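Local coordinates for CaaX farnesyltransferase alpha subunit Ram2 (Aspergillus fumigatus, PDB 4L9P), which probably serves, paired with the beta subunit Ram1, in attaching farnesyl groups to proteins and peptides that end in a CAAX sequence, at residues E146-F154 with V163-V171. The protein carries 1 engineered substitution. Sequence-based numbering, arbitrary orientation.
Sequences EQDFLMEMF and VWTYRHWLV
Phe154, Arg167 and Val163 bury the most surface of any residues in this contact, where two successive helices, nearly antiparallel, pack as the helical hairpin of a prenyltransferase alpha-subunit repeat, related to the TPR. The segment axes approach to 10.9 Å. At one end the Phe154 ring lies over the five-membered ring of Trp164 in an offset stack, centroids 4.1 Å apart and planes tilted by 26°. Trp164 starts out away from the other helix, yet its indole swings back under Phe154, and its NE1 is held by Ala158 O in the turn between the helices. The first torsion of Val163 (chi1 -176°) turns CG1 away from the backbone N and onto the Phe154 ring, where Val163 CG1 meets Phe154 CZ at 3.5 Å; both its methyls also lie against Met153. Further along, Leu150 is a knob in the hole formed by Val163, Tyr166, Arg167 and Leu170; its CD1 touches Arg167 CG at 3.7 Å and also covers one face of the guanidinium. Arg167 is the reciprocal knob, among Gln147, Leu150, Met151 and Phe154. Its chain, extended from CG to NE, crosses toward helix 146-156 and brings Arg167 NH1 near the plane of the Phe154 ring, at its edge, and 3.6 Å from Met151 SD. NH2 goes past Gln147 to salt bridges with Asp185 and Glu182 of helix 180-192, tying the hairpin to the next helix. At the far end two partners grip one oxygen: Glu146 OE2 makes a salt bridge to Arg129 of helix 123-133, and Tyr166 OH donates to Glu146 OE2 over 2.7 Å, arriving from above the carboxylate, 40° out of its plane.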
ATOM      1  N   GLU A 146     -22.475  -0.217  19.219  1.00  6.02           N
ATOM      2  CA  GLU A 146     -21.174  -0.180  18.505  1.00  5.98           C
ATOM      3  C   GLU A 146     -21.402  -0.421  17.014  1.00  5.42           C
ATOM      4  O   GLU A 146     -20.802   0.313  16.154  1.00  6.13           O
ATOM      5  CB  GLU A 146     -20.254  -1.282  19.070  1.00  6.29           C
ATOM      6  CG  GLU A 146     -18.881  -1.344  18.372  1.00  6.60           C
ATOM      7  CD  GLU A 146     -18.004  -0.166  18.667  1.00  7.32           C
ATOM      8  OE1 GLU A 146     -18.400   0.782  19.390  1.00  8.44           O
ATOM      9  OE2 GLU A 146     -16.881  -0.096  18.103  1.00  7.65           O
ATOM     10  N   GLN A 147     -22.169  -1.432  16.602  1.00  5.30           N
ATOM     11  CA  GLN A 147     -22.399  -1.672  15.141  1.00  5.69           C
ATOM     12  C   GLN A 147     -23.091  -0.453  14.507  1.00  6.23           C
ATOM     13  O   GLN A 147     -22.735  -0.040  13.381  1.00  6.37           O
ATOM     14  CB  GLN A 147     -23.191  -2.979  14.933  1.00  6.58           C
ATOM     15  CG  GLN A 147     -22.363  -4.215  15.283  1.00  6.68           C
ATOM     16  CD  GLN A 147     -23.218  -5.437  15.425  1.00  7.19           C
ATOM     17  OE1 GLN A 147     -24.315  -5.379  16.000  1.00  9.03           O
ATOM     18  NE2 GLN A 147     -22.754  -6.575  14.892  1.00  8.09           N
ATOM     19  N   ASP A 148     -24.012   0.174  15.213  1.00  6.55           N
ATOM     20  CA  ASP A 148     -24.660   1.359  14.660  1.00  5.79           C
ATOM     21  C   ASP A 148     -23.672   2.510  14.452  1.00  5.65           C
ATOM     22  O   ASP A 148     -23.798   3.253  13.473  1.00  6.86           O
ATOM     23  CB  ASP A 148     -25.774   1.864  15.628  1.00  7.27           C
ATOM     24  CG  ASP A 148     -27.060   1.084  15.482  1.00  9.20           C
ATOM     25  OD1 ASP A 148     -27.117   0.090  14.751  1.00  9.29           O
ATOM     26  OD2 ASP A 148     -28.038   1.462  16.133  1.00 11.35           O
ATOM     27  N   PHE A 149     -22.714   2.681  15.360  1.00  5.75           N
ATOM     28  CA  PHE A 149     -21.728   3.725  15.144  1.00  5.26           C
ATOM     29  C   PHE A 149     -20.933   3.422  13.869  1.00  4.72           C
ATOM     30  O   PHE A 149     -20.632   4.354  13.060  1.00  4.92           O
ATOM     31  CB  PHE A 149     -20.733   3.882  16.319  1.00  6.06           C
ATOM     32  CG  PHE A 149     -19.818   5.039  16.080  1.00  5.96           C
ATOM     33  CD1 PHE A 149     -20.351   6.323  16.082  1.00  7.88           C
ATOM     34  CD2 PHE A 149     -18.494   4.850  15.754  1.00  6.86           C
ATOM     35  CE1 PHE A 149     -19.569   7.414  15.724  1.00  7.95           C
ATOM     36  CE2 PHE A 149     -17.656   5.960  15.460  1.00  7.37           C
ATOM     37  CZ  PHE A 149     -18.212   7.226  15.410  1.00  8.01           C
ATOM     38  N   LEU A 150     -20.521   2.165  13.657  1.00  4.67           N
ATOM     39  CA  LEU A 150     -19.761   1.862  12.450  1.00  4.19           C
ATOM     40  C   LEU A 150     -20.652   2.178  11.228  1.00  3.82           C
ATOM     41  O   LEU A 150     -20.122   2.700  10.210  1.00  4.10           O
ATOM     42  CB  LEU A 150     -19.355   0.392  12.414  1.00  4.52           C
ATOM     43  CG  LEU A 150     -18.492   0.033  13.634  1.00  4.70           C
ATOM     44  CD1 LEU A 150     -18.032  -1.415  13.452  1.00  6.06           C
ATOM     45  CD2 LEU A 150     -17.316   0.985  13.849  1.00  5.83           C
ATOM     46  N   MET A 151     -21.961   1.929  11.280  1.00  4.44           N
ATOM     47  CA  MET A 151     -22.815   2.300  10.159  1.00  5.05           C
ATOM     48  C   MET A 151     -22.977   3.800   9.983  1.00  4.65           C
ATOM     49  O   MET A 151     -23.166   4.238   8.836  1.00  6.66           O
ATOM     50  CB  MET A 151     -24.184   1.644  10.298  1.00  5.87           C
ATOM     51  CG  MET A 151     -24.091   0.098  10.186  1.00  6.63           C
ATOM     52  SD  MET A 151     -23.389  -0.478   8.629  1.00  7.91           S
ATOM     53  CE  MET A 151     -24.867  -0.498   7.610  1.00 10.15           C
ATOM     54  N   GLU A 152     -22.852   4.603  11.050  1.00  5.63           N
ATOM     55  CA  GLU A 152     -22.782   6.056  10.909  0.56  6.64           C
ATOM     56  C   GLU A 152     -21.567   6.440  10.073  1.00  5.34           C
ATOM     57  O   GLU A 152     -21.615   7.366   9.233  1.00  7.01           O
ATOM     58  CB  GLU A 152     -22.637   6.724  12.283  0.56  9.38           C
ATOM     59  CG  GLU A 152     -23.062   8.179  12.285  0.56 11.78           C
ATOM     60  CD  GLU A 152     -23.310   8.779  13.698  0.56 14.50           C
ATOM     61  OE1 GLU A 152     -23.531   9.990  13.803  0.56 17.17           O
ATOM     62  OE2 GLU A 152     -23.247   8.054  14.699  0.56 14.66           O
ATOM     63  N   MET A 153     -20.449   5.741  10.300  1.00  4.42           N
ATOM     64  CA  MET A 153     -19.229   6.048   9.518  1.00  4.50           C
ATOM     65  C   MET A 153     -19.434   5.619   8.078  1.00  3.67           C
ATOM     66  O   MET A 153     -19.049   6.378   7.152  1.00  4.52           O
ATOM     67  CB  MET A 153     -18.018   5.298  10.106  1.00  6.75           C
ATOM     68  CG  MET A 153     -17.635   5.722  11.522  1.00  7.03           C
ATOM     69  SD  MET A 153     -17.106   7.470  11.652  1.00  9.28           S
ATOM     70  CE  MET A 153     -15.737   7.537  10.465  1.00  9.94           C
ATOM     71  N   PHE A 154     -19.958   4.415   7.869  1.00  3.57           N
ATOM     72  CA  PHE A 154     -20.103   3.944   6.487  1.00  3.67           C
ATOM     73  C   PHE A 154     -21.140   4.713   5.685  1.00  4.67           C
ATOM     74  O   PHE A 154     -21.083   4.710   4.455  1.00  6.59           O
ATOM     75  CB  PHE A 154     -20.433   2.419   6.472  1.00  3.35           C
ATOM     76  CG  PHE A 154     -19.322   1.555   6.953  1.00  2.95           C
ATOM     77  CD1 PHE A 154     -18.031   1.759   6.509  1.00  3.37           C
ATOM     78  CD2 PHE A 154     -19.602   0.489   7.805  1.00  4.93           C
ATOM     79  CE1 PHE A 154     -16.989   0.905   6.952  1.00  4.61           C
ATOM     80  CE2 PHE A 154     -18.608  -0.352   8.224  1.00  5.87           C
ATOM     81  CZ  PHE A 154     -17.281  -0.149   7.823  1.00  4.70           C
ATOM     82  N   VAL A 163     -12.106   1.845   8.936  1.00  3.27           N
ATOM     83  CA  VAL A 163     -13.279   1.407   9.662  1.00  3.37           C
ATOM     84  C   VAL A 163     -13.561  -0.042   9.309  1.00  3.04           C
ATOM     85  O   VAL A 163     -13.947  -0.808  10.229  1.00  4.11           O
ATOM     86  CB  VAL A 163     -14.505   2.297   9.322  1.00  3.58           C
ATOM     87  CG1 VAL A 163     -15.736   1.848  10.195  1.00  5.13           C
ATOM     88  CG2 VAL A 163     -14.149   3.773   9.589  1.00  5.05           C
ATOM     89  N   TRP A 164     -13.445  -0.488   8.051  1.00  3.68           N
ATOM     90  CA  TRP A 164     -13.585  -1.897   7.781  1.00  3.61           C
ATOM     91  C   TRP A 164     -12.540  -2.736   8.499  1.00  3.34           C
ATOM     92  O   TRP A 164     -12.880  -3.828   8.988  1.00  4.35           O
ATOM     93  CB  TRP A 164     -13.488  -2.162   6.245  1.00  3.78           C
ATOM     94  CG  TRP A 164     -14.757  -1.753   5.504  1.00  2.52           C
ATOM     95  CD1 TRP A 164     -14.935  -0.637   4.674  1.00  3.55           C
ATOM     96  CD2 TRP A 164     -16.013  -2.431   5.566  1.00  3.09           C
ATOM     97  NE1 TRP A 164     -16.233  -0.645   4.195  1.00  3.03           N
ATOM     98  CE2 TRP A 164     -16.912  -1.726   4.720  1.00  3.55           C
ATOM     99  CE3 TRP A 164     -16.472  -3.603   6.229  1.00  3.81           C
ATOM    100  CZ2 TRP A 164     -18.237  -2.173   4.488  1.00  3.94           C
ATOM    101  CZ3 TRP A 164     -17.783  -4.011   6.042  1.00  4.94           C
ATOM    102  CH2 TRP A 164     -18.681  -3.302   5.170  1.00  4.25           C
ATOM    103  N   THR A 165     -11.283  -2.297   8.561  1.00  3.83           N
ATOM    104  CA  THR A 165     -10.268  -3.034   9.293  1.00  3.31           C
ATOM    105  C   THR A 165     -10.674  -3.175  10.754  1.00  3.47           C
ATOM    106  O   THR A 165     -10.580  -4.282  11.333  1.00  4.25           O
ATOM    107  CB  THR A 165      -8.902  -2.326   9.159  1.00  4.06           C
ATOM    108  OG1 THR A 165      -8.500  -2.437   7.770  1.00  5.56           O
ATOM    109  CG2 THR A 165      -7.865  -3.002  10.059  1.00  4.59           C
ATOM    110  N   TYR A 166     -11.167  -2.073  11.340  1.00  3.62           N
ATOM    111  CA  TYR A 166     -11.638  -2.186  12.748  1.00  3.50           C
ATOM    112  C   TYR A 166     -12.785  -3.180  12.821  1.00  4.04           C
ATOM    113  O   TYR A 166     -12.831  -4.016  13.771  1.00  4.23           O
ATOM    114  CB  TYR A 166     -12.056  -0.824  13.212  1.00  3.33           C
ATOM    115  CG  TYR A 166     -12.724  -0.912  14.622  1.00  3.32           C
ATOM    116  CD1 TYR A 166     -11.943  -1.012  15.803  1.00  5.28           C
ATOM    117  CD2 TYR A 166     -14.111  -1.005  14.714  1.00  3.88           C
ATOM    118  CE1 TYR A 166     -12.573  -1.141  17.041  1.00  6.52           C
ATOM    119  CE2 TYR A 166     -14.734  -1.156  15.953  1.00  5.33           C
ATOM    120  CZ  TYR A 166     -13.927  -1.217  17.089  1.00  5.92           C
ATOM    121  OH  TYR A 166     -14.505  -1.313  18.343  1.00  7.02           O
ATOM    122  N   ARG A 167     -13.719  -3.154  11.883  1.00  3.38           N
ATOM    123  CA  ARG A 167     -14.861  -4.064  11.996  1.00  3.12           C
ATOM    124  C   ARG A 167     -14.413  -5.526  11.840  1.00  4.30           C
ATOM    125  O   ARG A 167     -14.992  -6.407  12.495  1.00  4.65           O
ATOM    126  CB  ARG A 167     -15.969  -3.685  10.985  1.00  3.87           C
ATOM    127  CG  ARG A 167     -17.337  -4.350  11.376  1.00  4.99           C
ATOM    128  CD  ARG A 167     -18.500  -3.819  10.564  1.00  6.33           C
ATOM    129  NE  ARG A 167     -19.722  -4.377  11.129  1.00  7.71           N
ATOM    130  CZ  ARG A 167     -20.923  -3.826  11.061  1.00  6.52           C
ATOM    131  NH1 ARG A 167     -21.108  -2.694  10.388  1.00  7.74           N
ATOM    132  NH2 ARG A 167     -21.933  -4.421  11.732  1.00  7.64           N
ATOM    133  N   HIS A 168     -13.368  -5.812  11.036  1.00  3.84           N
ATOM    134  CA  HIS A 168     -12.873  -7.197  10.976  1.00  4.46           C
ATOM    135  C   HIS A 168     -12.322  -7.577  12.359  1.00  4.56           C
ATOM    136  O   HIS A 168     -12.623  -8.694  12.845  1.00  5.07           O
ATOM    137  CB  HIS A 168     -11.673  -7.248   9.991  1.00  5.74           C
ATOM    138  CG  HIS A 168     -10.910  -8.524  10.069  1.00  9.44           C
ATOM    139  ND1 HIS A 168     -11.254  -9.614   9.297  1.00 12.11           N
ATOM    140  CD2 HIS A 168      -9.902  -8.939  10.894  1.00 10.89           C
ATOM    141  CE1 HIS A 168     -10.475 -10.647   9.619  1.00 11.50           C
ATOM    142  NE2 HIS A 168      -9.646 -10.271  10.583  1.00 10.75           N
ATOM    143  N   TRP A 169     -11.557  -6.691  13.000  1.00  5.10           N
ATOM    144  CA  TRP A 169     -11.026  -6.990  14.330  1.00  5.26           C
ATOM    145  C   TRP A 169     -12.202  -7.225  15.303  1.00  5.31           C
ATOM    146  O   TRP A 169     -12.134  -8.154  16.150  1.00  6.32           O
ATOM    147  CB  TRP A 169     -10.132  -5.810  14.811  1.00  5.73           C
ATOM    148  CG  TRP A 169      -9.750  -6.002  16.238  1.00  7.19           C
ATOM    149  CD1 TRP A 169      -8.703  -6.753  16.751  1.00 10.46           C
ATOM    150  CD2 TRP A 169     -10.503  -5.566  17.353  1.00  7.48           C
ATOM    151  NE1 TRP A 169      -8.753  -6.768  18.110  1.00 12.04           N
ATOM    152  CE2 TRP A 169      -9.851  -6.060  18.524  1.00 10.12           C
ATOM    153  CE3 TRP A 169     -11.651  -4.783  17.482  1.00  7.28           C
ATOM    154  CZ2 TRP A 169     -10.343  -5.805  19.816  1.00 11.75           C
ATOM    155  CZ3 TRP A 169     -12.154  -4.570  18.788  1.00  8.83           C
ATOM    156  CH2 TRP A 169     -11.485  -5.080  19.914  1.00 10.32           C
ATOM    157  N   LEU A 170     -13.244  -6.393  15.230  1.00  4.85           N
ATOM    158  CA  LEU A 170     -14.373  -6.497  16.161  1.00  4.40           C
ATOM    159  C   LEU A 170     -15.038  -7.842  15.990  1.00  4.70           C
ATOM    160  O   LEU A 170     -15.421  -8.498  17.027  1.00  5.55           O
ATOM    161  CB  LEU A 170     -15.329  -5.357  15.854  1.00  5.60           C
ATOM    162  CG  LEU A 170     -16.537  -5.261  16.795  1.00  5.17           C
ATOM    163  CD1 LEU A 170     -16.103  -4.624  18.125  1.00  5.75           C
ATOM    164  CD2 LEU A 170     -17.611  -4.410  16.106  1.00  7.24           C
ATOM    165  N   VAL A 171     -15.238  -8.288  14.765  1.00  5.23           N
ATOM    166  CA  VAL A 171     -15.844  -9.595  14.532  1.00  5.72           C
ATOM    167  C   VAL A 171     -15.010 -10.723  15.114  1.00  5.67           C
ATOM    168  O   VAL A 171     -15.579 -11.634  15.761  1.00  6.19           O
ATOM    169  CB  VAL A 171     -16.086  -9.802  13.013  1.00  4.83           C
ATOM    170  CG1 VAL A 171     -16.453 -11.263  12.724  1.00  5.53           C
ATOM    171  CG2 VAL A 171     -17.147  -8.854  12.534  1.00  5.62           C
TER